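Long-range contacts in succinyl-CoA ligase (ADP-forming) subunit alpha (Methanosaeta concilii, PDB 6HXI), which belongs to the succinyl-CoA synthetase family, carries a citrate-synthase-like helical domain at its C-terminal end, and is modelled with bound coenzyme A: residues I228-G232 with F305-G309; Y400-I405 with L547-L551; I446-G452 with N573-A577. All coordinates share one frame; numbering follows the deposited sequence.

Contact 1 stands apart from the other two. It joins a sheet strand, 228-232, which lies in the CoA-ligase family region, to the start of a helix, and its centre lies 78 Å from those of contacts 2 and 3, on the opposite side of the chain's centre. Contacts 2 and 3 belong to the citrate-synthase-like helical domain, with centres 18 Å apart, and their segments alternate along the chain. They touch: L575 CD1 lies 3.9 Å from I405 CG2 and L575 CD2 3.9 Å from F548 CE2. Bound coenzyme A is about 12 Å from the side chain of L231, while an acetate ion, probably from the crystallisation liquor, lies about 3 Å from that of F450.

Contact 1 of 3, residues I228-G232 with F305-G309; sequences IACLG and FDDYG
The phenol of Y308 reaches the backbone of strand residue C230, and this supplies the one polar link between 228-232 and 305-309. Its OH donates to C230 O over 2.9 Å, a weak hydrogen bond despite the short distance. The acceptor lies in the plane of the tyrosine ring, at its edge. C230 N is also close to the hydroxyl, at 3.0 Å from Y308 OH, but the angle is too poor for a bond. Y308 holds CG anti to its backbone N (chi1 -166°), which extends the ring from the first turn of the helix to the strand.

The remaining contacts are apolar. A229 turns its CB toward the tyrosine, 4.4 Å from Y308 CZ. One methyl of L231 touches both rings: CD1 is 3.8 Å from F305 CE1, at the edge of that ring, and 4.1 Å from Y308 CE2. The other methyl, L231 CD2, approaches F305 CE1 at 3.9 Å, and the leucine and phenylalanine side chains cross at about a right angle.

Within the turn that leads into the helix, Y308 N is hydrogen-bonded to F305 O at 3.0 Å, linking the two aromatic residues through their backbone. The contact packs a helix start on the sheet of an alpha/beta domain. Strand 227-233 runs parallel to both 172-176 and 255-260, which lie on either side of it. Helix 308-322 thus begins against the last strands at one side of the sheet, with F174 touching Y308 and W258 touching L231, F305 and Y308.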
ATOM      1  N   ILE B 228      60.784 -20.065 -29.564  1.00 58.40           N
ATOM      2  CA  ILE B 228      60.353 -18.683 -29.275  1.00 56.03           C
ATOM      3  C   ILE B 228      59.862 -18.011 -30.573  1.00 58.15           C
ATOM      4  O   ILE B 228      60.425 -18.230 -31.637  1.00 58.81           O
ATOM      5  CB  ILE B 228      61.385 -17.821 -28.478  1.00 59.51           C
ATOM      6  CG1 ILE B 228      62.001 -18.617 -27.284  1.00 60.61           C
ATOM      7  CG2 ILE B 228      60.741 -16.501 -27.985  1.00 58.55           C
ATOM      8  CD1 ILE B 228      63.279 -18.017 -26.644  1.00 59.04           C
ATOM      9  N   ALA B 229      58.758 -17.280 -30.502  1.00 52.76           N
ATOM     10  CA  ALA B 229      58.199 -16.598 -31.669  1.00 51.58           C
ATOM     11  C   ALA B 229      57.800 -15.192 -31.275  1.00 56.05           C
ATOM     12  O   ALA B 229      57.177 -15.016 -30.230  1.00 54.09           O
ATOM     13  CB  ALA B 229      56.988 -17.360 -32.191  1.00 51.12           C
ATOM     14  N   CYS B 230      58.170 -14.181 -32.074  1.00 55.15           N
ATOM     15  CA  CYS B 230      57.720 -12.830 -31.747  1.00 54.94           C
ATOM     16  C   CYS B 230      57.317 -12.017 -32.959  1.00 55.70           C
ATOM     17  O   CYS B 230      57.740 -12.282 -34.074  1.00 55.45           O
ATOM     18  CB  CYS B 230      58.702 -12.077 -30.861  1.00 56.49           C
ATOM     19  SG  CYS B 230      60.226 -11.612 -31.677  1.00 62.98           S
ATOM     20  N   LEU B 231      56.431 -11.068 -32.724  1.00 51.00           N
ATOM     21  CA  LEU B 231      55.888 -10.185 -33.739  1.00 50.91           C
ATOM     22  C   LEU B 231      55.972  -8.754 -33.216  1.00 51.40           C
ATOM     23  O   LEU B 231      55.279  -8.409 -32.271  1.00 48.41           O
ATOM     24  CB  LEU B 231      54.430 -10.589 -34.022  1.00 50.01           C
ATOM     25  CG  LEU B 231      53.719  -9.942 -35.205  1.00 55.55           C
ATOM     26  CD1 LEU B 231      54.312 -10.396 -36.529  1.00 57.54           C
ATOM     27  CD2 LEU B 231      52.207 -10.244 -35.153  1.00 57.69           C
ATOM     28  N   GLY B 232      56.867  -7.971 -33.793  1.00 47.68           N
ATOM     29  CA  GLY B 232      57.059  -6.576 -33.432  1.00 47.22           C
ATOM     30  C   GLY B 232      56.469  -5.641 -34.466  1.00 51.90           C
ATOM     31  O   GLY B 232      55.723  -6.081 -35.348  1.00 50.98           O
ATOM     32  N   PHE B 305      54.532 -11.102 -43.556  1.00 57.82           N
ATOM     33  CA  PHE B 305      53.655 -11.700 -42.543  1.00 56.61           C
ATOM     34  C   PHE B 305      52.931 -12.987 -43.051  1.00 63.99           C
ATOM     35  O   PHE B 305      52.674 -13.902 -42.261  1.00 62.04           O
ATOM     36  CB  PHE B 305      52.667 -10.686 -41.949  1.00 56.21           C
ATOM     37  CG  PHE B 305      51.840 -11.290 -40.839  1.00 54.86           C
ATOM     38  CD1 PHE B 305      52.384 -11.486 -39.574  1.00 56.37           C
ATOM     39  CD2 PHE B 305      50.547 -11.736 -41.080  1.00 55.55           C
ATOM     40  CE1 PHE B 305      51.637 -12.093 -38.563  1.00 56.92           C
ATOM     41  CE2 PHE B 305      49.803 -12.357 -40.073  1.00 57.89           C
ATOM     42  CZ  PHE B 305      50.353 -12.535 -38.823  1.00 55.55           C
ATOM     43  N   ASP B 306      52.656 -13.063 -44.368  1.00 64.76           N
ATOM     44  CA  ASP B 306      52.017 -14.206 -45.025  1.00 67.05           C
ATOM     45  C   ASP B 306      52.736 -15.537 -44.762  1.00 71.71           C
ATOM     46  O   ASP B 306      52.063 -16.557 -44.530  1.00 71.33           O
ATOM     47  CB  ASP B 306      51.895 -13.952 -46.530  1.00 71.65           C
ATOM     48  CG  ASP B 306      50.795 -12.965 -46.855  1.00 89.48           C
ATOM     49  OD1 ASP B 306      50.975 -11.763 -46.572  1.00 90.79           O
ATOM     50  OD2 ASP B 306      49.738 -13.400 -47.353  1.00 99.33           O
ATOM     51  N   ASP B 307      54.092 -15.525 -44.770  1.00 67.44           N
ATOM     52  CA  ASP B 307      54.832 -16.748 -44.482  1.00 67.41           C
ATOM     53  C   ASP B 307      55.344 -16.830 -43.003  1.00 66.72           C
ATOM     54  O   ASP B 307      56.352 -17.485 -42.770  1.00 67.20           O
ATOM     55  CB  ASP B 307      55.947 -17.020 -45.519  1.00 72.66           C
ATOM     56  CG  ASP B 307      56.888 -15.878 -45.835  1.00 87.78           C
ATOM     57  OD1 ASP B 307      56.397 -14.788 -46.211  1.00 92.77           O
ATOM     58  OD2 ASP B 307      58.118 -16.107 -45.824  1.00 91.71           O
ATOM     59  N   TYR B 308      54.609 -16.244 -41.996  1.00 59.69           N
ATOM     60  CA  TYR B 308      54.975 -16.360 -40.564  1.00 57.45           C
ATOM     61  C   TYR B 308      54.788 -17.819 -40.098  1.00 61.57           C
ATOM     62  O   TYR B 308      55.733 -18.423 -39.589  1.00 62.03           O
ATOM     63  CB  TYR B 308      54.168 -15.385 -39.654  1.00 56.00           C
ATOM     64  CG  TYR B 308      54.745 -15.225 -38.260  1.00 54.82           C
ATOM     65  CD1 TYR B 308      54.398 -16.102 -37.232  1.00 54.83           C
ATOM     66  CD2 TYR B 308      55.659 -14.217 -37.973  1.00 55.86           C
ATOM     67  CE1 TYR B 308      54.940 -15.971 -35.954  1.00 50.67           C
ATOM     68  CE2 TYR B 308      56.202 -14.070 -36.694  1.00 55.67           C
ATOM     69  CZ  TYR B 308      55.836 -14.948 -35.689  1.00 58.95           C
ATOM     70  OH  TYR B 308      56.373 -14.800 -34.437  1.00 59.51           O
ATOM     71  N   GLY B 309      53.582 -18.361 -40.284  1.00 58.15           N
ATOM     72  CA  GLY B 309      53.233 -19.731 -39.912  1.00 57.97           C
ATOM     73  C   GLY B 309      54.137 -20.756 -40.553  1.00 63.27           C
ATOM     74  O   GLY B 309      54.524 -21.735 -39.911  1.00 63.32           O
TER

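Contact 2 of 3, residues Y400-I405 with L547-L551; sequences YAAHFI and LFIDL
F404 and L551 form the close-packed centre of this helix pair, with L551 CD1 3.5 Å from F404 CD2. The phenylalanine's CG is anti to its backbone N (chi1 -174°), and the ring extends toward segment 547-551, where its far atom CZ comes within 3.5 Å of L547 CB. Beside it, A401 CB meets L551 CG at 3.8 Å. A401 and L551 also have the closest CA atoms of the two segments, 6.2 Å apart, although the segment axes remain 11.1 Å apart. The two helical segments run nearly antiparallel, their axes at 157°. I405 CG1 meets the edge of the F548 ring, 3.9 Å from CE2, and L575 of helix 571-594 covers this pair. F513 and helix 500-512 add further packing around F404.

The loose side is at Y400, which is partly exposed and brings its OH only to 4.3 Å from L551 O, without a bond.

No hydrogen bond links the two segments. Their association thus rests on apolar contacts between leucine, isoleucine, alanine and phenylalanine side chains within the helical domain, while backbone bonds such as F404 N to Y400 O and L551 N to L547 O run within each helix.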
ATOM      1  N   TYR B 400     -12.486  18.586 -26.162  1.00 30.60           N
ATOM      2  CA  TYR B 400     -13.438  18.685 -25.061  1.00 29.35           C
ATOM      3  C   TYR B 400     -13.362  17.501 -24.085  1.00 31.88           C
ATOM      4  O   TYR B 400     -13.639  17.678 -22.899  1.00 31.02           O
ATOM      5  CB  TYR B 400     -14.907  18.901 -25.530  1.00 30.75           C
ATOM      6  CG  TYR B 400     -15.508  17.654 -26.146  1.00 32.47           C
ATOM      7  CD1 TYR B 400     -15.339  17.375 -27.494  1.00 36.48           C
ATOM      8  CD2 TYR B 400     -16.134  16.689 -25.353  1.00 32.56           C
ATOM      9  CE1 TYR B 400     -15.840  16.213 -28.060  1.00 37.13           C
ATOM     10  CE2 TYR B 400     -16.557  15.470 -25.895  1.00 32.58           C
ATOM     11  CZ  TYR B 400     -16.404  15.242 -27.253  1.00 35.53           C
ATOM     12  OH  TYR B 400     -16.895  14.129 -27.892  1.00 35.46           O
ATOM     13  N   ALA B 401     -13.053  16.294 -24.584  1.00 27.95           N
ATOM     14  CA  ALA B 401     -12.946  15.108 -23.730  1.00 27.04           C
ATOM     15  C   ALA B 401     -11.644  15.185 -22.866  1.00 30.30           C
ATOM     16  O   ALA B 401     -11.706  15.021 -21.656  1.00 30.24           O
ATOM     17  CB  ALA B 401     -12.974  13.829 -24.589  1.00 27.34           C
ATOM     18  N   ALA B 402     -10.489  15.490 -23.483  1.00 28.35           N
ATOM     19  CA  ALA B 402      -9.206  15.620 -22.777  1.00 28.90           C
ATOM     20  C   ALA B 402      -9.279  16.760 -21.732  1.00 32.50           C
ATOM     21  O   ALA B 402      -8.794  16.583 -20.637  1.00 30.02           O
ATOM     22  CB  ALA B 402      -8.091  15.890 -23.787  1.00 29.88           C
ATOM     23  N   HIS B 403      -9.945  17.886 -22.041  1.00 31.35           N
ATOM     24  CA  HIS B 403     -10.098  18.974 -21.080  1.00 34.07           C
ATOM     25  C   HIS B 403     -11.041  18.601 -19.960  1.00 33.61           C
ATOM     26  O   HIS B 403     -10.850  19.059 -18.847  1.00 33.10           O
ATOM     27  CB  HIS B 403     -10.576  20.260 -21.768  1.00 39.18           C
ATOM     28  CG  HIS B 403     -10.579  21.466 -20.874  1.00 48.10           C
ATOM     29  ND1 HIS B 403     -11.687  21.781 -20.064  1.00 53.27           N
ATOM     30  CD2 HIS B 403      -9.636  22.425 -20.703  1.00 53.38           C
ATOM     31  CE1 HIS B 403     -11.382  22.919 -19.449  1.00 54.20           C
ATOM     32  NE2 HIS B 403     -10.167  23.354 -19.801  1.00 54.67           N
ATOM     33  N   PHE B 404     -12.066  17.797 -20.243  1.00 28.56           N
ATOM     34  CA  PHE B 404     -12.967  17.320 -19.214  1.00 26.87           C
ATOM     35  C   PHE B 404     -12.214  16.460 -18.200  1.00 29.21           C
ATOM     36  O   PHE B 404     -12.390  16.635 -17.002  1.00 26.66           O
ATOM     37  CB  PHE B 404     -14.147  16.553 -19.825  1.00 28.89           C
ATOM     38  CG  PHE B 404     -15.178  16.171 -18.808  1.00 30.05           C
ATOM     39  CD1 PHE B 404     -16.018  17.131 -18.246  1.00 33.34           C
ATOM     40  CD2 PHE B 404     -15.276  14.861 -18.355  1.00 31.15           C
ATOM     41  CE1 PHE B 404     -16.953  16.774 -17.254  1.00 33.09           C
ATOM     42  CE2 PHE B 404     -16.227  14.507 -17.375  1.00 34.57           C
ATOM     43  CZ  PHE B 404     -17.033  15.468 -16.818  1.00 31.95           C
ATOM     44  N   ILE B 405     -11.332  15.566 -18.679  1.00 26.52           N
ATOM     45  CA  ILE B 405     -10.519  14.714 -17.811  1.00 25.34           C
ATOM     46  C   ILE B 405      -9.681  15.585 -16.872  1.00 28.73           C
ATOM     47  O   ILE B 405      -9.675  15.337 -15.663  1.00 26.97           O
ATOM     48  CB  ILE B 405      -9.642  13.726 -18.634  1.00 26.65           C
ATOM     49  CG1 ILE B 405     -10.549  12.652 -19.301  1.00 26.51           C
ATOM     50  CG2 ILE B 405      -8.561  13.067 -17.709  1.00 22.85           C
ATOM     51  CD1 ILE B 405      -9.847  11.817 -20.379  1.00 34.62           C
ATOM     52  N   LEU B 547     -21.411  12.060 -16.534  1.00 30.44           N
ATOM     53  CA  LEU B 547     -20.814  12.812 -17.646  1.00 30.05           C
ATOM     54  C   LEU B 547     -19.730  12.033 -18.348  1.00 34.03           C
ATOM     55  O   LEU B 547     -19.498  12.240 -19.530  1.00 32.22           O
ATOM     56  CB  LEU B 547     -20.323  14.201 -17.214  1.00 29.10           C
ATOM     57  CG  LEU B 547     -21.430  15.170 -16.798  1.00 31.97           C
ATOM     58  CD1 LEU B 547     -20.844  16.440 -16.264  1.00 31.21           C
ATOM     59  CD2 LEU B 547     -22.353  15.445 -17.930  1.00 30.83           C
ATOM     60  N   PHE B 548     -19.089  11.102 -17.620  1.00 34.12           N
ATOM     61  CA  PHE B 548     -18.064  10.272 -18.239  1.00 34.55           C
ATOM     62  C   PHE B 548     -18.672   9.297 -19.267  1.00 37.46           C
ATOM     63  O   PHE B 548     -18.111   9.146 -20.359  1.00 36.72           O
ATOM     64  CB  PHE B 548     -17.156   9.596 -17.233  1.00 36.04           C
ATOM     65  CG  PHE B 548     -15.763   9.527 -17.804  1.00 38.63           C
ATOM     66  CD1 PHE B 548     -15.389   8.484 -18.644  1.00 43.49           C
ATOM     67  CD2 PHE B 548     -14.841  10.529 -17.545  1.00 41.37           C
ATOM     68  CE1 PHE B 548     -14.115   8.441 -19.214  1.00 44.71           C
ATOM     69  CE2 PHE B 548     -13.575  10.504 -18.132  1.00 44.48           C
ATOM     70  CZ  PHE B 548     -13.219   9.458 -18.960  1.00 43.76           C
ATOM     71  N   ILE B 549     -19.868   8.744 -18.974  1.00 33.10           N
ATOM     72  CA  ILE B 549     -20.635   7.928 -19.939  1.00 34.14           C
ATOM     73  C   ILE B 549     -20.991   8.813 -21.150  1.00 37.48           C
ATOM     74  O   ILE B 549     -20.853   8.374 -22.292  1.00 39.34           O
ATOM     75  CB  ILE B 549     -21.929   7.288 -19.327  1.00 37.40           C
ATOM     76  CG1 ILE B 549     -21.623   6.425 -18.061  1.00 35.80           C
ATOM     77  CG2 ILE B 549     -22.744   6.498 -20.400  1.00 38.20           C
ATOM     78  CD1 ILE B 549     -20.569   5.445 -18.259  1.00 35.42           C
ATOM     79  N   ASP B 550     -21.455  10.049 -20.903  1.00 31.78           N
ATOM     80  CA  ASP B 550     -21.777  10.980 -22.006  1.00 31.24           C
ATOM     81  C   ASP B 550     -20.567  11.336 -22.873  1.00 38.71           C
ATOM     82  O   ASP B 550     -20.704  11.438 -24.083  1.00 41.21           O
ATOM     83  CB  ASP B 550     -22.456  12.226 -21.494  1.00 31.00           C
ATOM     84  CG  ASP B 550     -23.923  11.997 -21.202  1.00 44.34           C
ATOM     85  OD1 ASP B 550     -24.555  11.078 -21.878  1.00 40.68           O
ATOM     86  OD2 ASP B 550     -24.472  12.731 -20.328  1.00 47.36           O
ATOM     87  N   LEU B 551     -19.389  11.512 -22.265  1.00 36.85           N
ATOM     88  CA  LEU B 551     -18.136  11.808 -22.967  1.00 36.19           C
ATOM     89  C   LEU B 551     -17.840  10.628 -23.939  1.00 39.34           C
ATOM     90  O   LEU B 551     -17.531  10.838 -25.122  1.00 37.93           O
ATOM     91  CB  LEU B 551     -17.014  11.949 -21.899  1.00 34.34           C
ATOM     92  CG  LEU B 551     -15.598  12.260 -22.382  1.00 38.34           C
ATOM     93  CD1 LEU B 551     -14.794  12.912 -21.276  1.00 37.49           C
ATOM     94  CD2 LEU B 551     -14.837  10.986 -22.743  1.00 40.35           C
TER

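Contact 3 of 3, residues I446-G452 with N573-A577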
ATOM      1  N   ILE B 446      -9.689   4.146  -0.770  1.00 23.69           N
ATOM      2  CA  ILE B 446     -10.513   4.412  -1.956  1.00 22.54           C
ATOM      3  C   ILE B 446     -11.178   3.139  -2.411  1.00 30.66           C
ATOM      4  O   ILE B 446     -10.500   2.154  -2.766  1.00 33.97           O
ATOM      5  CB  ILE B 446      -9.783   5.141  -3.090  1.00 24.39           C
ATOM      6  CG1 ILE B 446      -9.301   6.535  -2.684  1.00 25.04           C
ATOM      7  CG2 ILE B 446     -10.650   5.184  -4.394  1.00 24.36           C
ATOM      8  CD1 ILE B 446      -8.238   7.104  -3.682  1.00 22.68           C
ATOM      9  N   GLY B 447     -12.497   3.150  -2.345  1.00 26.13           N
ATOM     10  CA  GLY B 447     -13.299   1.975  -2.641  1.00 25.52           C
ATOM     11  C   GLY B 447     -14.762   2.294  -2.637  1.00 29.88           C
ATOM     12  O   GLY B 447     -15.146   3.389  -3.032  1.00 29.77           O
ATOM     13  N   PRO B 448     -15.603   1.388  -2.167  1.00 29.95           N
ATOM     14  CA  PRO B 448     -17.041   1.611  -2.322  1.00 31.39           C
ATOM     15  C   PRO B 448     -17.634   2.817  -1.613  1.00 37.23           C
ATOM     16  O   PRO B 448     -18.657   3.290  -2.077  1.00 39.91           O
ATOM     17  CB  PRO B 448     -17.663   0.302  -1.823  1.00 33.92           C
ATOM     18  CG  PRO B 448     -16.584  -0.361  -0.994  1.00 37.29           C
ATOM     19  CD  PRO B 448     -15.323   0.015  -1.667  1.00 31.51           C
ATOM     20  N   ARG B 449     -17.040   3.312  -0.517  1.00 31.77           N
ATOM     21  CA  ARG B 449     -17.652   4.431   0.213  1.00 30.20           C
ATOM     22  C   ARG B 449     -16.910   5.708   0.075  1.00 31.62           C
ATOM     23  O   ARG B 449     -17.481   6.739   0.345  1.00 32.02           O
ATOM     24  CB  ARG B 449     -17.837   4.111   1.702  1.00 23.16           C
ATOM     25  CG  ARG B 449     -18.719   2.914   1.953  1.00 21.00           C
ATOM     26  CD  ARG B 449     -18.859   2.665   3.444  1.00 24.05           C
ATOM     27  NE  ARG B 449     -19.432   1.351   3.668  1.00 33.65           N
ATOM     28  CZ  ARG B 449     -19.590   0.775   4.849  1.00 36.85           C
ATOM     29  NH1 ARG B 449     -20.204  -0.385   4.941  1.00 33.95           N
ATOM     30  NH2 ARG B 449     -19.091   1.334   5.941  1.00 23.59           N
ATOM     31  N   PHE B 450     -15.625   5.650  -0.251  1.00 27.72           N
ATOM     32  CA  PHE B 450     -14.829   6.855  -0.450  1.00 26.58           C
ATOM     33  C   PHE B 450     -14.330   6.795  -1.897  1.00 32.47           C
ATOM     34  O   PHE B 450     -13.429   6.039  -2.216  1.00 30.97           O
ATOM     35  CB  PHE B 450     -13.675   6.928   0.593  1.00 25.55           C
ATOM     36  CG  PHE B 450     -12.732   8.087   0.391  1.00 24.76           C
ATOM     37  CD1 PHE B 450     -13.157   9.395   0.588  1.00 28.03           C
ATOM     38  CD2 PHE B 450     -11.419   7.873  -0.021  1.00 24.30           C
ATOM     39  CE1 PHE B 450     -12.289  10.474   0.361  1.00 28.22           C
ATOM     40  CE2 PHE B 450     -10.562   8.943  -0.269  1.00 26.76           C
ATOM     41  CZ  PHE B 450     -11.009  10.242  -0.112  1.00 26.18           C
ATOM     42  N   GLY B 451     -14.983   7.534  -2.768  1.00 33.82           N
ATOM     43  CA  GLY B 451     -14.668   7.573  -4.200  1.00 33.69           C
ATOM     44  C   GLY B 451     -15.482   6.650  -5.090  1.00 40.24           C
ATOM     45  O   GLY B 451     -15.648   6.933  -6.269  1.00 43.89           O
ATOM     46  N   GLY B 452     -16.054   5.597  -4.513  1.00 36.74           N
ATOM     47  CA  GLY B 452     -16.837   4.573  -5.203  1.00 36.97           C
ATOM     48  C   GLY B 452     -18.190   4.961  -5.752  1.00 40.35           C
ATOM     49  O   GLY B 452     -18.707   4.282  -6.639  1.00 42.41           O
ATOM     50  N   ASN B 573     -12.510   4.830 -10.780  1.00 32.29           N
ATOM     51  CA  ASN B 573     -11.828   4.816  -9.494  1.00 31.80           C
ATOM     52  C   ASN B 573     -10.391   5.280  -9.677  1.00 33.10           C
ATOM     53  O   ASN B 573      -9.871   5.971  -8.808  1.00 33.00           O
ATOM     54  CB  ASN B 573     -11.863   3.427  -8.833  1.00 42.99           C
ATOM     55  CG  ASN B 573     -13.203   3.136  -8.231  1.00 77.80           C
ATOM     56  OD1 ASN B 573     -14.153   2.786  -8.934  1.00 70.50           O
ATOM     57  ND2 ASN B 573     -13.340   3.387  -6.935  1.00 79.99           N
ATOM     58  N   GLY B 574      -9.782   4.929 -10.809  1.00 26.22           N
ATOM     59  CA  GLY B 574      -8.441   5.365 -11.157  1.00 24.10           C
ATOM     60  C   GLY B 574      -8.345   6.868 -11.328  1.00 30.27           C
ATOM     61  O   GLY B 574      -7.377   7.475 -10.880  1.00 30.75           O
ATOM     62  N   LEU B 575      -9.341   7.483 -12.004  1.00 27.77           N
ATOM     63  CA  LEU B 575      -9.380   8.928 -12.228  1.00 27.62           C
ATOM     64  C   LEU B 575      -9.485   9.653 -10.882  1.00 29.91           C
ATOM     65  O   LEU B 575      -8.713  10.572 -10.626  1.00 28.39           O
ATOM     66  CB  LEU B 575     -10.566   9.292 -13.136  1.00 27.85           C
ATOM     67  CG  LEU B 575     -10.614  10.698 -13.705  1.00 31.96           C
ATOM     68  CD1 LEU B 575      -9.315  11.054 -14.442  1.00 32.30           C
ATOM     69  CD2 LEU B 575     -11.835  10.874 -14.615  1.00 34.92           C
ATOM     70  N   PHE B 576     -10.362   9.155  -9.993  1.00 25.56           N
ATOM     71  CA  PHE B 576     -10.479   9.705  -8.648  1.00 25.38           C
ATOM     72  C   PHE B 576      -9.159   9.563  -7.868  1.00 26.84           C
ATOM     73  O   PHE B 576      -8.736  10.501  -7.200  1.00 26.56           O
ATOM     74  CB  PHE B 576     -11.651   9.060  -7.874  1.00 26.67           C
ATOM     75  CG  PHE B 576     -11.861   9.632  -6.487  1.00 26.47           C
ATOM     76  CD1 PHE B 576     -12.494  10.863  -6.310  1.00 29.66           C
ATOM     77  CD2 PHE B 576     -11.379   8.966  -5.362  1.00 30.29           C
ATOM     78  CE1 PHE B 576     -12.654  11.411  -5.024  1.00 30.68           C
ATOM     79  CE2 PHE B 576     -11.530   9.523  -4.065  1.00 32.37           C
ATOM     80  CZ  PHE B 576     -12.216  10.709  -3.905  1.00 29.67           C
ATOM     81  N   ALA B 577      -8.523   8.420  -7.973  1.00 24.47           N
ATOM     82  CA  ALA B 577      -7.249   8.124  -7.296  1.00 25.32           C
ATOM     83  C   ALA B 577      -6.109   9.010  -7.745  1.00 27.86           C
ATOM     84  O   ALA B 577      -5.353   9.530  -6.929  1.00 27.20           O
ATOM     85  CB  ALA B 577      -6.889   6.653  -7.451  1.00 24.84           C
TER
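With CG anti to the backbone N in both F576 (chi1 -178°) and F450 (chi1 175°), the two rings are carried out from helix 571-594 and from the 446-452 loop until they meet. The edge of F576 points at the face of F450 in a T-shaped pair, with ring centroids 5.5 Å apart and planes at 80°.

G451 occupies a face of the same F576 ring. At a positive phi and with no side chain, it can bring its CA over the ring, 3.9 Å from the centroid and in CH-pi contact. I446 approaches the ring's edge, where its CG2 is 4.0 Å from F576 CD2, and its CD1 reaches A577 CB, also at 4.0 Å. Inside the loop, the bond from G447 N to F450 O draws the chain back on itself.

Two other copies of the protein border this region: K433 of the second subunit bonds to I446 O, and I436 of the third packs on I446 and A577. With no hydrogen bond between the segments, the loop joining helices 435-443 and 453-466 of the citrate-synthase-like domain is seated on helix 571-594 by aromatic and aliphatic contacts, while polar bonding at I446 O and R449 is directed to a neighbouring subunit.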